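Local coordinates for protein putative hyaluronoglucosaminidase (Clostridium perfringens, PDB 6PWI) that probably removes N-acetylhexosamine residues from glycans as a family 84 glycoside hydrolase, this chain being the part that carries the catalytic barrel, at residues E184-I189 with V422-Q427; Y211-K216 with F251-H256. All coordinates share one frame; numbering follows the deposited sequence.

How the contacts relate
Both contacts are buried and belong to the same closed eight-stranded parallel barrel. Contact 1 lies at its seam, just beyond the C-terminal ends of the first and last strands, 179-184 and 418-423; contact 2 joins the second and third strands and continues to Ala214, in the loop after the second. Chemistry follows place: loop meets loop through side-chain amides and a tyrosine in contact 1, whereas contact 2 has two nearly straight parallel backbone bonds and an aromatic cluster. Their centres are 11 Å apart. Glu184 N probably donates to Ile212 O, at 3.0 Å, and Glu184 OE1 is hydrogen-bonded to Tyr211 OH, joining strands 179-184 and 210-213.

Contact 1: E184-I189 with V422-Q427; sequences EGYYGI and VTNPMQ
One face of the Tyr186 ring is covered by the peptide joining Met426 to Gln427, with Met426 C and Gln427 N both above the ring plane and displaced toward its rim. Gly188 CA and Ile189 O lie at the edge, in plane, while Asn424 OD1 approaches the edge close to the plane. A chi1 of 55° puts Tyr186 CG between its backbone N and carbonyl carbon and lays the ring along 425-427. There CE1 meets Gln427 CB at 3.6 Å, and the hydroxyl OH donates to Ile189 O at 2.7 Å, a bond within the loop 186-189.

Two side-chain amides hold this loop by its backbone. Gln427, extended beyond CG, receives Ile189 N at OE1 over 3.1 Å; the N-H points almost straight at the oxygen (172°) but comes from above the carbonyl plane. Asn424 OD1 takes Gly185 N, also at 3.1 Å, through a more bent bond (136°). The far ends of these amides are engaged too: Asn424 ND2 with Asn392 OD1, and Gln427 NE2 with Pro598 O.

Gly185 is about 11 Å from the side chain of Asp299, the predicted proton donor. The arrangement belongs to the C-terminal rim of a (beta/alpha)8 barrel, where loops after the first and eighth strands meet and the active site of such enzymes is found.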
# COMPACT_ATOMS: atom_id res chain seq x y z
N GLU A 184 -3.85 -9.54 -0.80
CA GLU A 184 -4.33 -10.19 0.41
C GLU A 184 -3.77 -11.61 0.43
O GLU A 184 -4.42 -12.54 -0.03
CB GLU A 184 -5.86 -10.16 0.44
CG GLU A 184 -6.44 -10.61 1.76
CD GLU A 184 -7.96 -10.53 1.92
OE1 GLU A 184 -8.62 -9.79 1.13
OE2 GLU A 184 -8.48 -11.21 2.84
N GLY A 185 -2.55 -11.78 0.97
CA GLY A 185 -1.87 -13.06 0.85
C GLY A 185 -1.14 -13.49 2.13
O GLY A 185 -0.13 -14.18 2.06
N TYR A 186 -1.68 -13.10 3.29
CA TYR A 186 -1.10 -13.44 4.58
C TYR A 186 -1.88 -14.60 5.20
O TYR A 186 -2.94 -14.95 4.71
CB TYR A 186 -1.18 -12.23 5.50
CG TYR A 186 -2.57 -11.69 5.66
CD1 TYR A 186 -3.47 -12.26 6.55
CD2 TYR A 186 -3.01 -10.62 4.89
CE1 TYR A 186 -4.76 -11.77 6.69
CE2 TYR A 186 -4.30 -10.12 5.02
CZ TYR A 186 -5.17 -10.70 5.92
OH TYR A 186 -6.44 -10.21 6.04
N TYR A 187 -1.35 -15.17 6.29
CA TYR A 187 -2.07 -16.11 7.14
C TYR A 187 -2.74 -15.34 8.27
O TYR A 187 -2.07 -14.66 9.04
CB TYR A 187 -1.12 -17.16 7.73
CG TYR A 187 -0.41 -18.01 6.71
CD1 TYR A 187 -0.92 -19.24 6.31
CD2 TYR A 187 0.79 -17.59 6.13
CE1 TYR A 187 -0.28 -20.02 5.37
CE2 TYR A 187 1.45 -18.36 5.19
CZ TYR A 187 0.91 -19.58 4.80
OH TYR A 187 1.56 -20.35 3.88
N GLY A 188 -4.06 -15.43 8.35
CA GLY A 188 -4.78 -14.64 9.34
C GLY A 188 -6.26 -14.51 8.99
O GLY A 188 -6.77 -15.24 8.14
N ILE A 189 -6.92 -13.58 9.68
CA ILE A 189 -8.33 -13.29 9.47
C ILE A 189 -8.45 -12.48 8.18
O ILE A 189 -7.78 -11.46 8.01
CB ILE A 189 -8.92 -12.55 10.69
CG1 ILE A 189 -8.79 -13.38 11.97
CG2 ILE A 189 -10.35 -12.12 10.42
CD1 ILE A 189 -9.21 -12.66 13.22
N VAL A 422 3.98 -5.24 -5.17
CA VAL A 422 2.78 -5.27 -4.36
C VAL A 422 3.17 -5.51 -2.90
O VAL A 422 4.14 -6.22 -2.64
CB VAL A 422 1.74 -6.30 -4.84
CG1 VAL A 422 1.15 -5.92 -6.19
CG2 VAL A 422 2.29 -7.72 -4.87
N THR A 423 2.43 -4.90 -1.98
CA THR A 423 2.62 -5.10 -0.55
C THR A 423 1.65 -6.16 -0.03
O THR A 423 0.46 -6.13 -0.32
CB THR A 423 2.47 -3.78 0.22
OG1 THR A 423 2.33 -4.12 1.60
CG2 THR A 423 1.26 -2.97 -0.17
N ASN A 424 2.17 -7.11 0.74
CA ASN A 424 1.35 -8.09 1.44
C ASN A 424 1.10 -7.55 2.85
O ASN A 424 1.99 -7.61 3.70
CB ASN A 424 2.04 -9.46 1.42
CG ASN A 424 1.27 -10.55 2.13
OD1 ASN A 424 0.05 -10.51 2.17
ND2 ASN A 424 1.97 -11.54 2.66
N PRO A 425 -0.06 -6.92 3.13
CA PRO A 425 -0.25 -6.17 4.38
C PRO A 425 -0.75 -7.01 5.54
O PRO A 425 -0.78 -8.24 5.45
CB PRO A 425 -1.28 -5.10 3.98
CG PRO A 425 -1.55 -5.33 2.49
CD PRO A 425 -1.22 -6.79 2.25
N MET A 426 -1.14 -6.32 6.63
CA MET A 426 -1.57 -6.93 7.88
C MET A 426 -3.02 -7.37 7.78
O MET A 426 -3.75 -6.92 6.90
CB MET A 426 -1.49 -5.92 9.03
CG MET A 426 -0.11 -5.34 9.25
SD MET A 426 -0.19 -4.05 10.52
CE MET A 426 -0.40 -2.60 9.49
N GLN A 427 -3.46 -8.22 8.71
CA GLN A 427 -4.88 -8.54 8.80
C GLN A 427 -5.66 -7.30 9.24
O GLN A 427 -6.88 -7.27 9.13
CB GLN A 427 -5.10 -9.75 9.69
CG GLN A 427 -4.90 -9.46 11.17
CD GLN A 427 -5.32 -10.62 12.04
OE1 GLN A 427 -5.36 -11.78 11.61
NE2 GLN A 427 -5.64 -10.32 13.29

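Contact 2: Y211-K216 with F251-H256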
# COMPACT_ATOMS: atom_id res chain seq x y z
N TYR A 211 -5.25 -4.90 -7.00
CA TYR A 211 -5.56 -5.61 -5.77
C TYR A 211 -5.60 -7.10 -6.08
O TYR A 211 -6.52 -7.55 -6.75
CB TYR A 211 -6.87 -5.12 -5.15
CG TYR A 211 -7.47 -6.05 -4.11
CD1 TYR A 211 -6.67 -6.73 -3.20
CD2 TYR A 211 -8.84 -6.24 -4.03
CE1 TYR A 211 -7.21 -7.58 -2.25
CE2 TYR A 211 -9.40 -7.08 -3.08
CZ TYR A 211 -8.58 -7.75 -2.19
OH TYR A 211 -9.13 -8.58 -1.25
N ILE A 212 -4.58 -7.83 -5.63
CA ILE A 212 -4.55 -9.26 -5.89
C ILE A 212 -5.29 -9.97 -4.77
O ILE A 212 -4.88 -9.92 -3.61
CB ILE A 212 -3.12 -9.79 -6.10
CG1 ILE A 212 -2.44 -9.10 -7.29
CG2 ILE A 212 -3.14 -11.30 -6.26
CD1 ILE A 212 -0.97 -8.88 -7.09
N PHE A 213 -6.40 -10.60 -5.14
CA PHE A 213 -7.29 -11.31 -4.24
C PHE A 213 -6.81 -12.76 -4.11
O PHE A 213 -7.08 -13.58 -4.99
CB PHE A 213 -8.71 -11.23 -4.81
CG PHE A 213 -9.80 -11.88 -4.00
CD1 PHE A 213 -10.40 -11.21 -2.95
CD2 PHE A 213 -10.26 -13.14 -4.32
CE1 PHE A 213 -11.42 -11.80 -2.22
CE2 PHE A 213 -11.28 -13.74 -3.60
CZ PHE A 213 -11.86 -13.06 -2.55
N ALA A 214 -6.10 -13.06 -3.01
CA ALA A 214 -5.58 -14.40 -2.77
C ALA A 214 -5.84 -14.85 -1.32
O ALA A 214 -4.96 -15.45 -0.70
CB ALA A 214 -4.11 -14.43 -3.11
N PRO A 215 -7.04 -14.64 -0.75
CA PRO A 215 -7.29 -14.98 0.65
C PRO A 215 -7.29 -16.50 0.82
O PRO A 215 -7.88 -17.21 0.02
CB PRO A 215 -8.67 -14.40 0.95
CG PRO A 215 -9.36 -14.30 -0.40
CD PRO A 215 -8.25 -14.12 -1.42
N LYS A 216 -6.63 -16.98 1.88
CA LYS A 216 -6.27 -18.39 2.00
C LYS A 216 -7.47 -19.25 2.37
O LYS A 216 -7.41 -20.47 2.24
CB LYS A 216 -5.10 -18.57 2.96
CG LYS A 216 -3.75 -18.20 2.37
CD LYS A 216 -2.68 -17.97 3.40
CE LYS A 216 -1.49 -17.24 2.82
NZ LYS A 216 -0.83 -18.03 1.75
N PHE A 251 -9.50 -5.38 -9.32
CA PHE A 251 -9.62 -6.66 -8.64
C PHE A 251 -9.00 -7.75 -9.52
O PHE A 251 -9.52 -8.04 -10.60
CB PHE A 251 -11.10 -6.95 -8.39
CG PHE A 251 -11.40 -8.16 -7.54
CD1 PHE A 251 -11.72 -8.02 -6.19
CD2 PHE A 251 -11.40 -9.43 -8.09
CE1 PHE A 251 -12.02 -9.12 -5.41
CE2 PHE A 251 -11.69 -10.54 -7.30
CZ PHE A 251 -12.01 -10.38 -5.97
N ILE A 252 -7.90 -8.34 -9.05
CA ILE A 252 -7.24 -9.43 -9.75
C ILE A 252 -7.52 -10.75 -9.02
O ILE A 252 -7.14 -10.92 -7.86
CB ILE A 252 -5.74 -9.16 -9.90
CG1 ILE A 252 -5.48 -7.88 -10.71
CG2 ILE A 252 -5.03 -10.37 -10.50
CD1 ILE A 252 -4.20 -7.17 -10.35
N TRP A 253 -8.19 -11.68 -9.71
CA TRP A 253 -8.58 -12.93 -9.09
C TRP A 253 -7.45 -13.94 -9.29
O TRP A 253 -6.72 -13.84 -10.27
CB TRP A 253 -9.91 -13.43 -9.68
CG TRP A 253 -10.49 -14.57 -8.89
CD1 TRP A 253 -11.14 -14.50 -7.69
CD2 TRP A 253 -10.45 -15.96 -9.25
NE1 TRP A 253 -11.50 -15.75 -7.27
CE2 TRP A 253 -11.10 -16.67 -8.20
CE3 TRP A 253 -9.94 -16.68 -10.34
CZ2 TRP A 253 -11.25 -18.05 -8.23
CZ3 TRP A 253 -10.09 -18.05 -10.36
CH2 TRP A 253 -10.74 -18.73 -9.31
N THR A 254 -7.29 -14.88 -8.35
CA THR A 254 -6.18 -15.84 -8.40
C THR A 254 -6.68 -17.26 -8.16
O THR A 254 -7.75 -17.46 -7.59
CB THR A 254 -5.07 -15.50 -7.40
OG1 THR A 254 -5.62 -15.47 -6.08
CG2 THR A 254 -4.37 -14.20 -7.71
N ILE A 255 -5.85 -18.25 -8.54
CA ILE A 255 -6.19 -19.66 -8.44
C ILE A 255 -4.95 -20.48 -8.09
O ILE A 255 -3.85 -20.16 -8.52
CB ILE A 255 -6.86 -20.14 -9.75
CG1 ILE A 255 -7.37 -21.58 -9.64
CG2 ILE A 255 -5.95 -19.94 -10.96
CD1 ILE A 255 -8.39 -21.94 -10.71
N HIS A 256 -5.14 -21.55 -7.30
CA HIS A 256 -4.12 -22.54 -7.00
C HIS A 256 -4.47 -23.87 -7.67
O HIS A 256 -5.06 -24.73 -7.02
CB HIS A 256 -4.04 -22.80 -5.49
CG HIS A 256 -3.52 -21.65 -4.71
ND1 HIS A 256 -2.23 -21.63 -4.21
CD2 HIS A 256 -4.09 -20.48 -4.34
CE1 HIS A 256 -2.03 -20.50 -3.57
NE2 HIS A 256 -3.16 -19.78 -3.64
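Phe213 and Phe251 form the apolar centre. The ring of Phe213 is covered on both faces: Pro215 CD sits over the centre of one, and Phe251 CZ lies over the other, offset toward the rim and 3.3 Å from Phe213 CG. The two ring planes are inclined by 34° with centroids 4.8 Å apart, an oblique pairing to which Phe213 CB adds an off-centre CH-pi contact with the Phe251 ring. With CG anti to the backbone N in both (chi1 -179° for Phe213, -173° for Phe251), the two side chains leave adjacent strands on the same face of the sheet and cross there.

Around this pair, Tyr211 runs beside Phe251 and points the same way, its ring nearly perpendicular, with CE2 4.0 Å from Phe251 CD1. On the other flank Trp253 CD1 approaches Phe213 CD2 at 3.7 Å, rim to rim. These four aromatics form a cluster on the helix-facing side of the sheet, where Tyr211 and Phe213 reach helix 193-204 and Trp253 reaches helix 268-286.

Strand 210-213, helix 231-247 and strand 250-255 make a beta-alpha-beta unit of the (beta/alpha)8 barrel. Its parallel register rests on two nearly straight bonds, Ile252 N to Tyr211 O and Phe213 N to Ile252 O, each 2.8 Å. The opposite face of the sheet carries Ile212 and Ile252; Ile212 CG2 also touches the methyl CG2 of Thr254.

At the C-terminal end the chemistry turns polar. Thr254 OG1 donates to Phe213 O at 2.6 Å, tilted from the carbonyl plane, so a side-chain hydroxyl, in place of a backbone N-H, bonds the neighbouring chain at Phe213 O. Farther along, His256 ND1 is hydrogen-bonded to Asp299 OD1, Asp299 being the predicted proton donor.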